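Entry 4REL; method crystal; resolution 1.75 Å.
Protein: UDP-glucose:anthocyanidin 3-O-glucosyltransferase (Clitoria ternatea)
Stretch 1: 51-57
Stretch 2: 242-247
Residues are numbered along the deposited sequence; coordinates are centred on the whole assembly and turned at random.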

# COMPACT_ATOMS: atom_id res chain seq x y z
N THR A 51 11.85 -14.96 -7.21
CA THR A 51 13.16 -15.20 -7.81
C THR A 51 14.25 -15.49 -6.77
O THR A 51 14.91 -16.53 -6.82
CB THR A 51 13.58 -14.03 -8.73
OG1 THR A 51 12.73 -14.00 -9.88
CG2 THR A 51 15.02 -14.19 -9.18
N LYS A 52 14.42 -14.58 -5.82
CA LYS A 52 15.56 -14.65 -4.89
C LYS A 52 15.19 -15.34 -3.59
O LYS A 52 15.97 -15.35 -2.63
CB LYS A 52 16.05 -13.23 -4.57
CG LYS A 52 16.12 -12.29 -5.77
CD LYS A 52 17.50 -12.30 -6.41
CE LYS A 52 17.51 -11.58 -7.76
NZ LYS A 52 17.18 -10.14 -7.63
N ARG A 53 14.01 -15.95 -3.56
CA ARG A 53 13.31 -16.21 -2.31
C ARG A 53 13.04 -17.70 -2.06
O ARG A 53 12.57 -18.41 -2.95
CB ARG A 53 12.01 -15.41 -2.35
CG ARG A 53 11.12 -15.46 -1.13
CD ARG A 53 10.03 -14.39 -1.24
NE ARG A 53 10.34 -13.19 -0.46
CZ ARG A 53 10.17 -11.94 -0.89
NH1 ARG A 53 9.70 -11.70 -2.10
NH2 ARG A 53 10.48 -10.93 -0.10
N HIS A 54 13.35 -18.18 -0.85
CA HIS A 54 12.99 -19.54 -0.44
C HIS A 54 11.61 -19.52 0.23
O HIS A 54 11.32 -18.64 1.04
CB HIS A 54 14.03 -20.12 0.52
CG HIS A 54 13.67 -21.48 1.05
ND1 HIS A 54 13.09 -21.67 2.28
CD2 HIS A 54 13.82 -22.72 0.51
CE1 HIS A 54 12.90 -22.96 2.49
NE2 HIS A 54 13.33 -23.62 1.43
N ILE A 55 10.76 -20.49 -0.11
CA ILE A 55 9.44 -20.53 0.49
C ILE A 55 9.19 -21.86 1.18
O ILE A 55 9.74 -22.89 0.77
CB ILE A 55 8.33 -20.26 -0.54
CG1 ILE A 55 8.39 -21.28 -1.66
CG2 ILE A 55 8.48 -18.85 -1.10
CD1 ILE A 55 7.23 -21.17 -2.63
N PRO A 56 8.38 -21.85 2.25
CA PRO A 56 8.05 -23.08 2.98
C PRO A 56 7.42 -24.14 2.09
O PRO A 56 6.88 -23.83 1.02
CB PRO A 56 7.05 -22.61 4.05
CG PRO A 56 6.65 -21.24 3.66
CD PRO A 56 7.81 -20.67 2.92
N ASN A 57 7.50 -25.38 2.54
CA ASN A 57 7.08 -26.52 1.74
C ASN A 57 5.59 -26.55 1.42
O ASN A 57 5.18 -27.12 0.42
CB ASN A 57 7.50 -27.82 2.44
CG ASN A 57 8.96 -27.82 2.83
OD1 ASN A 57 9.82 -27.41 2.04
ND2 ASN A 57 9.26 -28.28 4.04
N PRO A 242 9.71 -12.66 9.32
CA PRO A 242 11.12 -12.82 8.94
C PRO A 242 11.33 -13.49 7.57
O PRO A 242 12.30 -13.14 6.90
CB PRO A 242 11.70 -13.69 10.07
CG PRO A 242 10.51 -14.21 10.84
CD PRO A 242 9.44 -13.18 10.67
N GLN A 243 10.45 -14.40 7.17
CA GLN A 243 10.62 -15.11 5.90
C GLN A 243 10.34 -14.23 4.68
O GLN A 243 10.74 -14.56 3.57
CB GLN A 243 9.76 -16.38 5.86
CG GLN A 243 10.14 -17.34 4.73
CD GLN A 243 9.85 -18.80 5.06
OE1 GLN A 243 8.89 -19.12 5.76
NE2 GLN A 243 10.70 -19.70 4.56
N LEU A 244 9.67 -13.10 4.90
CA LEU A 244 9.42 -12.18 3.79
C LEU A 244 10.71 -11.48 3.38
O LEU A 244 10.97 -11.24 2.20
CB LEU A 244 8.36 -11.14 4.17
CG LEU A 244 7.91 -10.20 3.04
CD1 LEU A 244 7.18 -10.97 1.96
CD2 LEU A 244 7.03 -9.09 3.60
N LEU A 245 11.53 -11.17 4.38
CA LEU A 245 12.73 -10.36 4.16
C LEU A 245 13.83 -11.10 3.42
O LEU A 245 14.13 -12.27 3.70
CB LEU A 245 13.25 -9.82 5.50
CG LEU A 245 12.28 -8.88 6.22
CD1 LEU A 245 11.58 -9.59 7.35
CD2 LEU A 245 12.99 -7.64 6.74
N LEU A 246 14.43 -10.41 2.45
CA LEU A 246 15.61 -10.91 1.76
C LEU A 246 16.79 -10.00 2.10
O LEU A 246 16.83 -8.86 1.63
CB LEU A 246 15.37 -10.94 0.25
CG LEU A 246 14.23 -11.86 -0.22
CD1 LEU A 246 13.98 -11.72 -1.72
CD2 LEU A 246 14.51 -13.31 0.14
N PRO A 247 17.73 -10.50 2.92
CA PRO A 247 18.97 -9.81 3.28
C PRO A 247 19.60 -9.14 2.07
O PRO A 247 19.74 -9.77 1.02
CB PRO A 247 19.85 -10.95 3.78
CG PRO A 247 18.88 -11.88 4.43
CD PRO A 247 17.60 -11.79 3.63

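The contact between residues 51-57 and 242-247 joins two segments of one chain that lie far apart in sequence and buries 365 Å² in total. Residues 51-57 form no regular helix or strand, and 242-244 have helical phi/psi without the regular bonds; the contact rests on side chains rather than on backbone pairing. Arg53, Gln243 and Leu246 contribute most of the covered area.

Arg53 donates a hydrogen bond across the interface. Its CA-to-CB bond points sideways relative to the other segment, so the guanidinium reaches its partner through the length of the chain. With chi1 and chi2 both t (-177° and 169°), the aliphatic part is extended; chi3, at -100°, lies between wells and turns the guanidinium relative to that extended stem. In this position NH2 donates to the backbone carbonyl of Leu244, with Arg53 NH2 to Leu244 O at 2.4 Å and an N-H...O angle of 164°. The bond is nearly straight but very short, so its exact length deserves some caution. Arg53 NE is 3.4 Å from Leu244 O. On the same side chain, NH1 is hydrogen-bonded to a residue adjoining one of the segments, which gives the guanidinium a second anchor.

The flat guanidinium also sits between two leucines. Leu244 CD1 covers one face, 3.9 Å from Arg53 NH2, while Leu246 CG lies over the opposite face, also 3.9 Å from Arg53 NH2. The leucines approach differently. Leu246 directs its CA-to-CB bond toward residues 51-57 and adopts the mt conformation (chi1 -62°, chi2 174°). Leu244 starts away from them, but its tp conformation (chi1 -174°, chi2 65°) brings the end of the side chain nearer. Near the guanidinium plane, at its edge, is the carbonyl of Gln243, with Arg53 NE 4.3 Å from Gln243 O.

Leu246 extends the apolar packing to Lys52. Its CD1 is 3.8 Å from Lys52 CB, and its CD2 is 3.7 Å from Lys52 O. Lys52 therefore meets the leucine through the base of its side chain and its backbone; although its CA-to-CB bond points toward the other segment, the end of the chain leads away, leaving the ammonium group outside this contact.

Gln243 serves the other end of the interface. Its CA-to-CB bond points sideways, but chi1 and chi2 in t (-166° and 151°) extend the side chain so that its amide comes close to His54 and Pro56. Gln243 OE1 lies 3.4 Å from Pro56 CD, a close van der Waals approach to the proline ring. The amide nitrogen faces the edge of the imidazole, with Gln243 NE2 3.8 Å from His54 ND1, and lies 3.7 Å from His54 O. Between His54 and Pro56, Ile55 points its CA-to-CB bond away, and its side chain comes no nearer than 5.7 Å to the other segment. Within residues 242-247, a backbone hydrogen bond from Leu245 N to Pro242 O (3.3 Å) closes a turn around Gln243 and Leu244.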